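Local structure of polymerase X (Deinococcus radiodurans, 2W9M) at residues Asp471-Cys479 against Glu501-Leu509; Arg266-Leu275 against Val289-Pro297. The protein probably extends DNA strands from deoxyribonucleoside triphosphates as a magnesium-dependent family X DNA polymerase in repair, and carries a zinc-binding PHP domain. All coordinates share one frame; numbering follows the deposited sequence.

Interaction 1: residues Asp471-Cys479 against Glu501-Leu509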
ATOM      1  N   ASP A 471       6.730  14.407  14.759  1.00 34.18           N
ATOM      2  CA  ASP A 471       8.158  14.181  14.927  1.00 31.31           C
ATOM      3  C   ASP A 471       8.445  12.685  14.962  1.00 35.01           C
ATOM      4  O   ASP A 471       8.479  12.074  16.029  1.00 37.41           O
ATOM      5  CB  ASP A 471       8.648  14.838  16.216  1.00 37.04           C
ATOM      6  CG  ASP A 471      10.119  14.587  16.474  1.00 46.87           C
ATOM      7  OD1 ASP A 471      10.837  14.198  15.524  1.00 51.26           O
ATOM      8  OD2 ASP A 471      10.556  14.782  17.627  1.00 50.62           O
ATOM      9  N   LEU A 472       8.661  12.102  13.788  1.00 31.38           N
ATOM     10  CA  LEU A 472       8.768  10.654  13.666  1.00 26.96           C
ATOM     11  C   LEU A 472       9.818  10.060  14.605  1.00 34.29           C
ATOM     12  O   LEU A 472       9.578   9.033  15.241  1.00 42.37           O
ATOM     13  CB  LEU A 472       9.062  10.258  12.221  1.00 21.15           C
ATOM     14  CG  LEU A 472       8.228   9.132  11.604  1.00 21.96           C
ATOM     15  CD1 LEU A 472       9.090   8.318  10.651  1.00 30.58           C
ATOM     16  CD2 LEU A 472       7.606   8.225  12.652  1.00 15.77           C
ATOM     17  N   ASP A 473      10.975  10.708  14.699  1.00 33.99           N
ATOM     18  CA  ASP A 473      12.072  10.197  15.525  1.00 36.71           C
ATOM     19  C   ASP A 473      11.697  10.063  17.000  1.00 36.12           C
ATOM     20  O   ASP A 473      12.083   9.097  17.660  1.00 32.02           O
ATOM     21  CB  ASP A 473      13.328  11.062  15.370  1.00 39.82           C
ATOM     22  CG  ASP A 473      14.120  10.723  14.114  1.00 56.07           C
ATOM     23  OD1 ASP A 473      15.235  11.269  13.938  1.00 55.31           O
ATOM     24  OD2 ASP A 473      13.632   9.902  13.304  1.00 45.73           O
ATOM     25  N   ALA A 474      10.951  11.034  17.516  1.00 29.73           N
ATOM     26  CA  ALA A 474      10.452  10.957  18.883  1.00 25.12           C
ATOM     27  C   ALA A 474       9.530   9.752  19.047  1.00 33.14           C
ATOM     28  O   ALA A 474       9.653   8.990  20.012  1.00 31.91           O
ATOM     29  CB  ALA A 474       9.721  12.236  19.254  1.00 22.99           C
ATOM     30  N   VAL A 475       8.609   9.581  18.100  1.00 23.95           N
ATOM     31  CA  VAL A 475       7.650   8.479  18.159  1.00 26.59           C
ATOM     32  C   VAL A 475       8.352   7.128  18.073  1.00 26.70           C
ATOM     33  O   VAL A 475       8.076   6.229  18.867  1.00 29.61           O
ATOM     34  CB  VAL A 475       6.591   8.570  17.045  1.00 21.47           C
ATOM     35  CG1 VAL A 475       5.672   7.362  17.099  1.00 15.13           C
ATOM     36  CG2 VAL A 475       5.789   9.850  17.181  1.00 23.04           C
ATOM     37  N   LEU A 476       9.262   6.995  17.113  1.00 29.58           N
ATOM     38  CA  LEU A 476      10.020   5.760  16.942  1.00 25.58           C
ATOM     39  C   LEU A 476      10.850   5.442  18.184  1.00 24.61           C
ATOM     40  O   LEU A 476      10.995   4.280  18.561  1.00 26.63           O
ATOM     41  CB  LEU A 476      10.912   5.835  15.701  1.00 17.38           C
ATOM     42  CG  LEU A 476      10.191   5.866  14.355  1.00 24.43           C
ATOM     43  CD1 LEU A 476      11.179   5.735  13.205  1.00 23.56           C
ATOM     44  CD2 LEU A 476       9.153   4.760  14.287  1.00 27.68           C
ATOM     45  N   GLY A 477      11.391   6.478  18.815  1.00 39.26           N
ATOM     46  CA  GLY A 477      12.123   6.312  20.058  1.00 26.18           C
ATOM     47  C   GLY A 477      11.226   5.711  21.124  1.00 33.68           C
ATOM     48  O   GLY A 477      11.638   4.821  21.871  1.00 27.36           O
ATOM     49  N   ALA A 478       9.988   6.193  21.184  1.00 34.73           N
ATOM     50  CA  ALA A 478       9.008   5.669  22.126  1.00 20.12           C
ATOM     51  C   ALA A 478       8.678   4.206  21.829  1.00 35.24           C
ATOM     52  O   ALA A 478       8.392   3.428  22.741  1.00 32.26           O
ATOM     53  CB  ALA A 478       7.759   6.515  22.115  1.00 17.07           C
ATOM     54  N   CYS A 479       8.727   3.829  20.554  1.00 29.48           N
ATOM     55  CA  CYS A 479       8.506   2.437  20.165  1.00 30.10           C
ATOM     56  C   CYS A 479       9.642   1.569  20.681  1.00 33.63           C
ATOM     57  O   CYS A 479       9.415   0.492  21.235  1.00 30.51           O
ATOM     58  CB  CYS A 479       8.412   2.298  18.641  1.00 28.45           C
ATOM     59  SG  CYS A 479       6.888   2.927  17.915  1.00 28.59           S
ATOM     60  N   GLU A 501      13.200   5.789   6.526  1.00 28.32           N
ATOM     61  CA  GLU A 501      13.208   5.823   7.985  1.00 21.73           C
ATOM     62  C   GLU A 501      13.551   4.456   8.576  1.00 21.52           C
ATOM     63  O   GLU A 501      14.199   4.370   9.617  1.00 41.00           O
ATOM     64  CB  GLU A 501      11.869   6.321   8.523  1.00 26.27           C
ATOM     65  CG  GLU A 501      11.523   7.741   8.093  1.00 40.79           C
ATOM     66  CD  GLU A 501      12.515   8.775   8.607  1.00 54.15           C
ATOM     67  OE1 GLU A 501      13.367   8.426   9.454  1.00 49.68           O
ATOM     68  OE2 GLU A 501      12.440   9.940   8.165  1.00 52.07           O
ATOM     69  N   ALA A 502      13.119   3.394   7.903  1.00 22.21           N
ATOM     70  CA  ALA A 502      13.468   2.031   8.296  1.00 28.02           C
ATOM     71  C   ALA A 502      14.971   1.791   8.175  1.00 26.88           C
ATOM     72  O   ALA A 502      15.565   1.096   8.994  1.00 29.01           O
ATOM     73  CB  ALA A 502      12.706   1.025   7.449  1.00 23.46           C
ATOM     74  N   LEU A 503      15.578   2.364   7.140  1.00 31.22           N
ATOM     75  CA  LEU A 503      17.020   2.260   6.935  1.00 34.29           C
ATOM     76  C   LEU A 503      17.774   2.874   8.110  1.00 28.07           C
ATOM     77  O   LEU A 503      18.765   2.322   8.575  1.00 34.13           O
ATOM     78  CB  LEU A 503      17.431   2.950   5.627  1.00 20.88           C
ATOM     79  CG  LEU A 503      18.919   2.927   5.269  1.00 24.83           C
ATOM     80  CD1 LEU A 503      19.430   1.502   5.154  1.00 28.76           C
ATOM     81  CD2 LEU A 503      19.168   3.690   3.979  1.00 29.73           C
ATOM     82  N   ARG A 504      17.289   4.014   8.591  1.00 25.61           N
ATOM     83  CA  ARG A 504      17.927   4.710   9.703  1.00 24.00           C
ATOM     84  C   ARG A 504      17.749   3.996  11.040  1.00 24.51           C
ATOM     85  O   ARG A 504      18.575   4.138  11.937  1.00 31.30           O
ATOM     86  CB  ARG A 504      17.397   6.144   9.810  1.00 28.91           C
ATOM     87  CG  ARG A 504      17.919   7.078   8.733  1.00 19.54           C
ATOM     88  CD  ARG A 504      17.295   8.464   8.830  1.00 28.65           C
ATOM     89  NE  ARG A 504      17.683   9.171  10.048  1.00 28.11           N
ATOM     90  CZ  ARG A 504      16.827   9.617  10.963  1.00 36.20           C
ATOM     91  NH1 ARG A 504      15.525   9.435  10.803  1.00 37.73           N
ATOM     92  NH2 ARG A 504      17.270  10.257  12.037  1.00 38.50           N
ATOM     93  N   TRP A 505      16.666   3.233  11.173  1.00 37.04           N
ATOM     94  CA  TRP A 505      16.299   2.632  12.456  1.00 28.95           C
ATOM     95  C   TRP A 505      16.439   1.111  12.486  1.00 26.48           C
ATOM     96  O   TRP A 505      16.037   0.472  13.461  1.00 25.12           O
ATOM     97  CB  TRP A 505      14.860   3.011  12.830  1.00 24.05           C
ATOM     98  CG  TRP A 505      14.708   4.401  13.365  1.00 22.36           C
ATOM     99  CD1 TRP A 505      14.578   5.552  12.644  1.00 23.25           C
ATOM    100  CD2 TRP A 505      14.662   4.788  14.746  1.00 29.65           C
ATOM    101  NE1 TRP A 505      14.455   6.632  13.488  1.00 28.52           N
ATOM    102  CE2 TRP A 505      14.505   6.188  14.787  1.00 26.84           C
ATOM    103  CE3 TRP A 505      14.737   4.084  15.955  1.00 22.39           C
ATOM    104  CZ2 TRP A 505      14.425   6.899  15.982  1.00 30.51           C
ATOM    105  CZ3 TRP A 505      14.656   4.787  17.142  1.00 20.91           C
ATOM    106  CH2 TRP A 505      14.502   6.181  17.148  1.00 31.72           C
ATOM    107  N   ARG A 506      17.010   0.537  11.431  1.00 27.07           N
ATOM    108  CA  ARG A 506      17.096  -0.918  11.301  1.00 27.73           C
ATOM    109  C   ARG A 506      17.808  -1.616  12.457  1.00 30.42           C
ATOM    110  O   ARG A 506      17.611  -2.811  12.676  1.00 42.31           O
ATOM    111  CB  ARG A 506      17.735  -1.327   9.968  1.00 30.69           C
ATOM    112  CG  ARG A 506      18.936  -0.498   9.536  1.00 25.59           C
ATOM    113  CD  ARG A 506      19.731  -1.243   8.472  1.00 24.04           C
ATOM    114  NE  ARG A 506      20.789  -2.048   9.075  1.00 50.42           N
ATOM    115  CZ  ARG A 506      21.137  -3.262   8.662  1.00 41.50           C
ATOM    116  NH1 ARG A 506      20.496  -3.826   7.651  1.00 33.90           N
ATOM    117  NH2 ARG A 506      22.117  -3.917   9.272  1.00 61.70           N
ATOM    118  N   GLU A 507      18.633  -0.876  13.187  1.00 38.96           N
ATOM    119  CA  GLU A 507      19.394  -1.445  14.293  1.00 37.63           C
ATOM    120  C   GLU A 507      18.608  -1.396  15.595  1.00 35.35           C
ATOM    121  O   GLU A 507      18.954  -2.076  16.559  1.00 32.88           O
ATOM    122  CB  GLU A 507      20.706  -0.682  14.484  1.00 36.55           C
ATOM    123  CG  GLU A 507      21.560  -0.556  13.234  1.00 64.08           C
ATOM    124  CD  GLU A 507      22.444  -1.765  13.005  1.00 79.11           C
ATOM    125  OE1 GLU A 507      21.969  -2.900  13.220  1.00 86.76           O
ATOM    126  OE2 GLU A 507      23.615  -1.578  12.607  1.00 85.01           O
ATOM    127  N   ARG A 508      17.546  -0.594  15.621  1.00 31.14           N
ATOM    128  CA  ARG A 508      16.876  -0.272  16.878  1.00 32.54           C
ATOM    129  C   ARG A 508      15.429  -0.763  16.991  1.00 32.54           C
ATOM    130  O   ARG A 508      14.850  -0.760  18.074  1.00 28.32           O
ATOM    131  CB  ARG A 508      16.947   1.236  17.139  1.00 34.91           C
ATOM    132  CG  ARG A 508      18.369   1.790  17.097  1.00 41.42           C
ATOM    133  CD  ARG A 508      18.554   2.927  18.090  1.00 47.08           C
ATOM    134  NE  ARG A 508      18.229   4.231  17.520  1.00 53.74           N
ATOM    135  CZ  ARG A 508      17.842   5.281  18.240  1.00 60.89           C
ATOM    136  NH1 ARG A 508      17.713   5.171  19.556  1.00 39.72           N
ATOM    137  NH2 ARG A 508      17.572   6.436  17.643  1.00 59.61           N
ATOM    138  N   LEU A 509      14.845  -1.190  15.880  1.00 29.13           N
ATOM    139  CA  LEU A 509      13.453  -1.624  15.896  1.00 31.93           C
ATOM    140  C   LEU A 509      13.274  -3.008  15.289  1.00 27.11           C
ATOM    141  O   LEU A 509      14.080  -3.453  14.469  1.00 28.45           O
ATOM    142  CB  LEU A 509      12.567  -0.627  15.143  1.00 23.91           C
ATOM    143  CG  LEU A 509      12.597   0.827  15.609  1.00 28.24           C
ATOM    144  CD1 LEU A 509      11.948   1.735  14.571  1.00 29.04           C
ATOM    145  CD2 LEU A 509      11.913   0.963  16.953  1.00 28.48           C
TER

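Interaction 2: residues Arg266-Leu275 against Val289-Pro297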
ATOM      1  N   ARG A 266      38.285   6.048 -15.010  1.00 48.15           N
ATOM      2  CA  ARG A 266      39.169   4.902 -15.182  1.00 53.09           C
ATOM      3  C   ARG A 266      39.524   4.640 -16.639  1.00 47.41           C
ATOM      4  O   ARG A 266      40.123   3.613 -16.965  1.00 52.29           O
ATOM      5  CB  ARG A 266      38.542   3.660 -14.553  1.00 38.47           C
ATOM      6  CG  ARG A 266      38.358   3.794 -13.061  1.00 34.80           C
ATOM      7  CD  ARG A 266      37.267   2.886 -12.554  1.00 57.88           C
ATOM      8  NE  ARG A 266      36.803   3.307 -11.238  1.00 51.86           N
ATOM      9  CZ  ARG A 266      37.101   2.678 -10.107  1.00 59.01           C
ATOM     10  NH1 ARG A 266      37.857   1.588 -10.133  1.00 51.76           N
ATOM     11  NH2 ARG A 266      36.636   3.134  -8.952  1.00 59.27           N
ATOM     12  N   GLY A 267      39.150   5.570 -17.512  1.00 36.09           N
ATOM     13  CA  GLY A 267      39.552   5.509 -18.906  1.00 41.86           C
ATOM     14  C   GLY A 267      38.538   4.860 -19.821  1.00 52.40           C
ATOM     15  O   GLY A 267      38.764   4.746 -21.027  1.00 55.63           O
ATOM     16  N   PHE A 268      37.415   4.431 -19.253  1.00 50.40           N
ATOM     17  CA  PHE A 268      36.356   3.812 -20.040  1.00 51.18           C
ATOM     18  C   PHE A 268      35.294   4.833 -20.411  1.00 39.30           C
ATOM     19  O   PHE A 268      35.192   5.888 -19.789  1.00 45.23           O
ATOM     20  CB  PHE A 268      35.694   2.673 -19.263  1.00 45.18           C
ATOM     21  CG  PHE A 268      36.650   1.626 -18.782  1.00 36.89           C
ATOM     22  CD1 PHE A 268      37.256   1.743 -17.543  1.00 40.47           C
ATOM     23  CD2 PHE A 268      36.930   0.515 -19.560  1.00 44.11           C
ATOM     24  CE1 PHE A 268      38.133   0.778 -17.088  1.00 38.41           C
ATOM     25  CE2 PHE A 268      37.807  -0.452 -19.113  1.00 53.28           C
ATOM     26  CZ  PHE A 268      38.409  -0.320 -17.873  1.00 46.86           C
ATOM     27  N   THR A 269      34.508   4.511 -21.431  1.00 47.14           N
ATOM     28  CA  THR A 269      33.303   5.269 -21.740  1.00 57.33           C
ATOM     29  C   THR A 269      32.102   4.327 -21.688  1.00 52.53           C
ATOM     30  O   THR A 269      32.005   3.393 -22.486  1.00 53.40           O
ATOM     31  CB  THR A 269      33.388   5.949 -23.122  1.00 62.67           C
ATOM     32  OG1 THR A 269      34.343   7.016 -23.070  1.00 66.68           O
ATOM     33  CG2 THR A 269      32.034   6.513 -23.528  1.00 50.65           C
ATOM     34  N   LEU A 270      31.202   4.560 -20.735  1.00 56.74           N
ATOM     35  CA  LEU A 270      30.028   3.702 -20.570  1.00 45.46           C
ATOM     36  C   LEU A 270      28.825   4.299 -21.289  1.00 40.94           C
ATOM     37  O   LEU A 270      28.440   5.437 -21.036  1.00 51.03           O
ATOM     38  CB  LEU A 270      29.704   3.491 -19.088  1.00 44.78           C
ATOM     39  CG  LEU A 270      29.295   2.074 -18.666  1.00 42.56           C
ATOM     40  CD1 LEU A 270      28.447   2.099 -17.400  1.00 36.28           C
ATOM     41  CD2 LEU A 270      28.555   1.364 -19.778  1.00 33.98           C
ATOM     42  N   THR A 271      28.236   3.518 -22.187  1.00 46.45           N
ATOM     43  CA  THR A 271      27.106   3.971 -22.987  1.00 41.34           C
ATOM     44  C   THR A 271      26.126   2.816 -23.181  1.00 44.89           C
ATOM     45  O   THR A 271      26.487   1.655 -22.994  1.00 48.28           O
ATOM     46  CB  THR A 271      27.588   4.501 -24.357  1.00 53.84           C
ATOM     47  OG1 THR A 271      28.213   5.777 -24.179  1.00 60.76           O
ATOM     48  CG2 THR A 271      26.434   4.646 -25.338  1.00 51.67           C
ATOM     49  N   ALA A 272      24.884   3.135 -23.534  1.00 59.56           N
ATOM     50  CA  ALA A 272      23.885   2.113 -23.832  1.00 48.45           C
ATOM     51  C   ALA A 272      24.378   1.212 -24.955  1.00 49.83           C
ATOM     52  O   ALA A 272      23.922   0.081 -25.106  1.00 50.46           O
ATOM     53  CB  ALA A 272      22.565   2.758 -24.209  1.00 58.84           C
ATOM     54  N   GLY A 273      25.318   1.729 -25.740  1.00 52.05           N
ATOM     55  CA  GLY A 273      25.918   0.977 -26.825  1.00 42.47           C
ATOM     56  C   GLY A 273      26.986   0.014 -26.348  1.00 41.65           C
ATOM     57  O   GLY A 273      27.448  -0.839 -27.106  1.00 58.86           O
ATOM     58  N   GLY A 274      27.387   0.154 -25.090  1.00 37.27           N
ATOM     59  CA  GLY A 274      28.338  -0.766 -24.497  1.00 43.08           C
ATOM     60  C   GLY A 274      29.456  -0.094 -23.726  1.00 42.44           C
ATOM     61  O   GLY A 274      29.476   1.127 -23.562  1.00 35.74           O
ATOM     62  N   LEU A 275      30.390  -0.908 -23.245  1.00 38.37           N
ATOM     63  CA  LEU A 275      31.552  -0.415 -22.520  1.00 43.77           C
ATOM     64  C   LEU A 275      32.756  -0.373 -23.458  1.00 53.86           C
ATOM     65  O   LEU A 275      33.053  -1.355 -24.140  1.00 53.94           O
ATOM     66  CB  LEU A 275      31.842  -1.318 -21.320  1.00 36.39           C
ATOM     67  CG  LEU A 275      32.940  -0.878 -20.353  1.00 35.98           C
ATOM     68  CD1 LEU A 275      32.584   0.450 -19.709  1.00 44.82           C
ATOM     69  CD2 LEU A 275      33.160  -1.942 -19.297  1.00 35.09           C
ATOM     70  N   VAL A 289      29.552  -8.228 -15.358  1.00 38.35           N
ATOM     71  CA  VAL A 289      30.740  -8.101 -16.194  1.00 36.95           C
ATOM     72  C   VAL A 289      31.271  -6.664 -16.209  1.00 52.32           C
ATOM     73  O   VAL A 289      32.482  -6.443 -16.177  1.00 55.25           O
ATOM     74  CB  VAL A 289      30.466  -8.575 -17.634  1.00 41.72           C
ATOM     75  CG1 VAL A 289      31.728  -8.501 -18.464  1.00 38.98           C
ATOM     76  CG2 VAL A 289      29.914  -9.992 -17.632  1.00 40.71           C
ATOM     77  N   VAL A 290      30.364  -5.691 -16.253  1.00 48.99           N
ATOM     78  CA  VAL A 290      30.753  -4.282 -16.232  1.00 39.17           C
ATOM     79  C   VAL A 290      31.465  -3.927 -14.934  1.00 45.75           C
ATOM     80  O   VAL A 290      32.478  -3.231 -14.943  1.00 46.08           O
ATOM     81  CB  VAL A 290      29.543  -3.347 -16.392  1.00 33.16           C
ATOM     82  CG1 VAL A 290      29.984  -1.897 -16.376  1.00 35.21           C
ATOM     83  CG2 VAL A 290      28.816  -3.653 -17.671  1.00 38.34           C
ATOM     84  N   PHE A 291      30.925  -4.398 -13.816  1.00 47.16           N
ATOM     85  CA  PHE A 291      31.547  -4.158 -12.519  1.00 48.00           C
ATOM     86  C   PHE A 291      32.951  -4.759 -12.470  1.00 55.01           C
ATOM     87  O   PHE A 291      33.888  -4.119 -11.994  1.00 64.63           O
ATOM     88  CB  PHE A 291      30.688  -4.718 -11.383  1.00 45.39           C
ATOM     89  CG  PHE A 291      29.509  -3.856 -11.023  1.00 46.56           C
ATOM     90  CD1 PHE A 291      28.220  -4.234 -11.372  1.00 44.48           C
ATOM     91  CD2 PHE A 291      29.689  -2.673 -10.326  1.00 44.76           C
ATOM     92  CE1 PHE A 291      27.132  -3.446 -11.035  1.00 40.63           C
ATOM     93  CE2 PHE A 291      28.603  -1.876  -9.988  1.00 45.20           C
ATOM     94  CZ  PHE A 291      27.323  -2.265 -10.342  1.00 41.07           C
ATOM     95  N   HIS A 292      33.095  -5.988 -12.961  1.00 49.03           N
ATOM     96  CA  HIS A 292      34.403  -6.639 -13.008  1.00 61.44           C
ATOM     97  C   HIS A 292      35.398  -5.824 -13.823  1.00 56.41           C
ATOM     98  O   HIS A 292      36.555  -5.677 -13.437  1.00 60.84           O
ATOM     99  CB  HIS A 292      34.297  -8.050 -13.589  1.00 55.46           C
ATOM    100  CG  HIS A 292      33.991  -9.103 -12.571  1.00 82.17           C
ATOM    101  ND1 HIS A 292      32.776  -9.752 -12.512  1.00 83.70           N
ATOM    102  CD2 HIS A 292      34.744  -9.621 -11.571  1.00 95.54           C
ATOM    103  CE1 HIS A 292      32.794 -10.626 -11.520  1.00 79.91           C
ATOM    104  NE2 HIS A 292      33.976 -10.566 -10.934  1.00104.86           N
ATOM    105  N   ALA A 293      34.936  -5.295 -14.951  1.00 50.41           N
ATOM    106  CA  ALA A 293      35.791  -4.537 -15.861  1.00 50.91           C
ATOM    107  C   ALA A 293      36.283  -3.224 -15.256  1.00 47.09           C
ATOM    108  O   ALA A 293      37.350  -2.729 -15.613  1.00 55.64           O
ATOM    109  CB  ALA A 293      35.062  -4.277 -17.173  1.00 50.86           C
ATOM    110  N   LEU A 294      35.497  -2.660 -14.346  1.00 53.45           N
ATOM    111  CA  LEU A 294      35.852  -1.400 -13.711  1.00 48.68           C
ATOM    112  C   LEU A 294      36.479  -1.661 -12.349  1.00 52.65           C
ATOM    113  O   LEU A 294      36.724  -0.729 -11.584  1.00 51.68           O
ATOM    114  CB  LEU A 294      34.618  -0.503 -13.558  1.00 41.89           C
ATOM    115  CG  LEU A 294      33.752  -0.248 -14.799  1.00 54.61           C
ATOM    116  CD1 LEU A 294      32.683   0.796 -14.509  1.00 40.83           C
ATOM    117  CD2 LEU A 294      34.595   0.180 -15.993  1.00 50.65           C
ATOM    118  N   ASP A 295      36.740  -2.934 -12.056  1.00 48.96           N
ATOM    119  CA  ASP A 295      37.244  -3.347 -10.745  1.00 61.59           C
ATOM    120  C   ASP A 295      36.416  -2.760  -9.603  1.00 61.48           C
ATOM    121  O   ASP A 295      36.957  -2.197  -8.650  1.00 63.08           O
ATOM    122  CB  ASP A 295      38.725  -2.991 -10.578  1.00 62.89           C
ATOM    123  CG  ASP A 295      39.647  -4.128 -10.987  1.00 95.14           C
ATOM    124  OD1 ASP A 295      39.157  -5.271 -11.129  1.00 91.90           O
ATOM    125  OD2 ASP A 295      40.861  -3.882 -11.159  1.00103.88           O
ATOM    126  N   LEU A 296      35.101  -2.901  -9.715  1.00 59.75           N
ATOM    127  CA  LEU A 296      34.169  -2.403  -8.713  1.00 48.19           C
ATOM    128  C   LEU A 296      33.401  -3.552  -8.075  1.00 44.00           C
ATOM    129  O   LEU A 296      33.147  -4.572  -8.721  1.00 45.34           O
ATOM    130  CB  LEU A 296      33.183  -1.420  -9.348  1.00 45.86           C
ATOM    131  CG  LEU A 296      33.477   0.075  -9.215  1.00 53.85           C
ATOM    132  CD1 LEU A 296      34.956   0.337  -8.996  1.00 54.69           C
ATOM    133  CD2 LEU A 296      32.951   0.839 -10.428  1.00 51.15           C
ATOM    134  N   PRO A 297      33.042  -3.396  -6.794  1.00 49.46           N
ATOM    135  CA  PRO A 297      32.174  -4.358  -6.102  1.00 44.35           C
ATOM    136  C   PRO A 297      30.757  -4.281  -6.656  1.00 45.02           C
ATOM    137  O   PRO A 297      30.255  -3.182  -6.890  1.00 50.79           O
ATOM    138  CB  PRO A 297      32.192  -3.854  -4.657  1.00 34.04           C
ATOM    139  CG  PRO A 297      32.543  -2.391  -4.783  1.00 49.48           C
ATOM    140  CD  PRO A 297      33.568  -2.379  -5.869  1.00 39.07           C
TER

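Interaction 1: residues Asp471-Cys479 against Glu501-Leu509
E501 meets the 471-479 helix first: its aliphatic CG lies 3.6 Å from CD1 of L472, while OE1 turns back to R504 NH1 (2.7 Å) through its syn lone pair. R504 then reaches D473 end-on, NH2 giving a nearly straight bond to OD1 (3.0 Å) and NH1 a second to OD2 (3.2 Å), which completes a salt-bridge network of D473, E501 and R504. Carboxylate and guanidinium planes of D473 and R504 are only 23° apart, and NH1 serves both acids, so the arginine probably offsets the repulsion between D473 OD2 and E501 OE1, 4.1 Å apart. W505 follows, its CG anti to the carbonyl carbon, which turns the indole toward 471-479 with one face on L476 and NE1 at D473. L476 CD1 sits over the five-membered ring, 3.5 Å from its centroid and 14° off the normal, a clear CH-pi contact; NE1 makes a weak bond to D473 OD2 at the ring edge. W505 CH2 comes within 3.5 Å of the backbone N of G477. L509 finishes the segment, CD2 touching C479 CB at 4.1 Å. The axes of 472-479 and 501-505 are inclined at 49°; their helices alternate with strands 485-489 and 511-514, the beta-alpha-beta succession of the PHP domain's parallel sheet.

Interaction 2: residues Arg266-Leu275 against Val289-Pro297
F268 starts with CG anti to the carbonyl carbon (chi1 -55°), which places its ring against L294 CD2, and R266 stays extended from CG to NE, which carries its guanidinium across to the residues that follow helix 287-293. L294 CD2 comes to lie over one face of the F268 ring, toward the rim. The evidence for a CH-pi contact is a CD2-to-centroid distance of 3.8 Å for L294 and F268, with the methyl 24° off the ring normal. The closest ring atom is F268 CD1, 3.5 Å from L294 CD2, and the two side chains run past one another in opposite directions.

L296 CD1 rests over one face of the R266 guanidinium, 3.4 Å from R266 CZ, a van der Waals contact of a methyl with the face of a flat cation. R266 NH1 also comes within 3.0 Å of the backbone O of L294. Deeper in, L275 CD2 touches A293 CB at 3.7 Å and also approaches L294 CD2 and V290 CG1, joining the hairpin to the last helical turn.

Both segments include a helix end. Schellman motifs close helix 253-264 and helix 287-293, with G267 and D295, each of positive phi, as their C-prime residues; the second is recorded by L296 N bonding to F291 O at 2.9 Å. Within the polymerase beta thumb family region, strands 269-271 and 274-277 pair antiparallel, joined by a type I turn from T271 to G274. L270 and L294 both pack on A263 of helix 253-264, while V290 also touches L248 of helix 243-249, so the three-stranded sheet and helix 287-293 close on two further helices.

Overall arrangement
The two contacts belong to different parts of one extended chain. Interaction 2 closes before interaction 1 opens in sequence, their centres are 38 Å apart, and their nearest atoms are about 17 Å apart without touching. Interaction 2 lies in the region of the polymerase beta thumb, its centre about 37 Å from the centre of the chain and away from the zinc sites. Interaction 1, whose centre lies about 20 Å from the centre of the chain, is nearer the zinc cluster: the side chain of L472 is about 10 Å from that of H456, a zinc ligand together with E401 and H428. Neither contact contains a zinc ligand. Polar pairing is prominent in 471-479 against 501-509, whereas 266-275 against 289-297 depends mainly on apolar contacts.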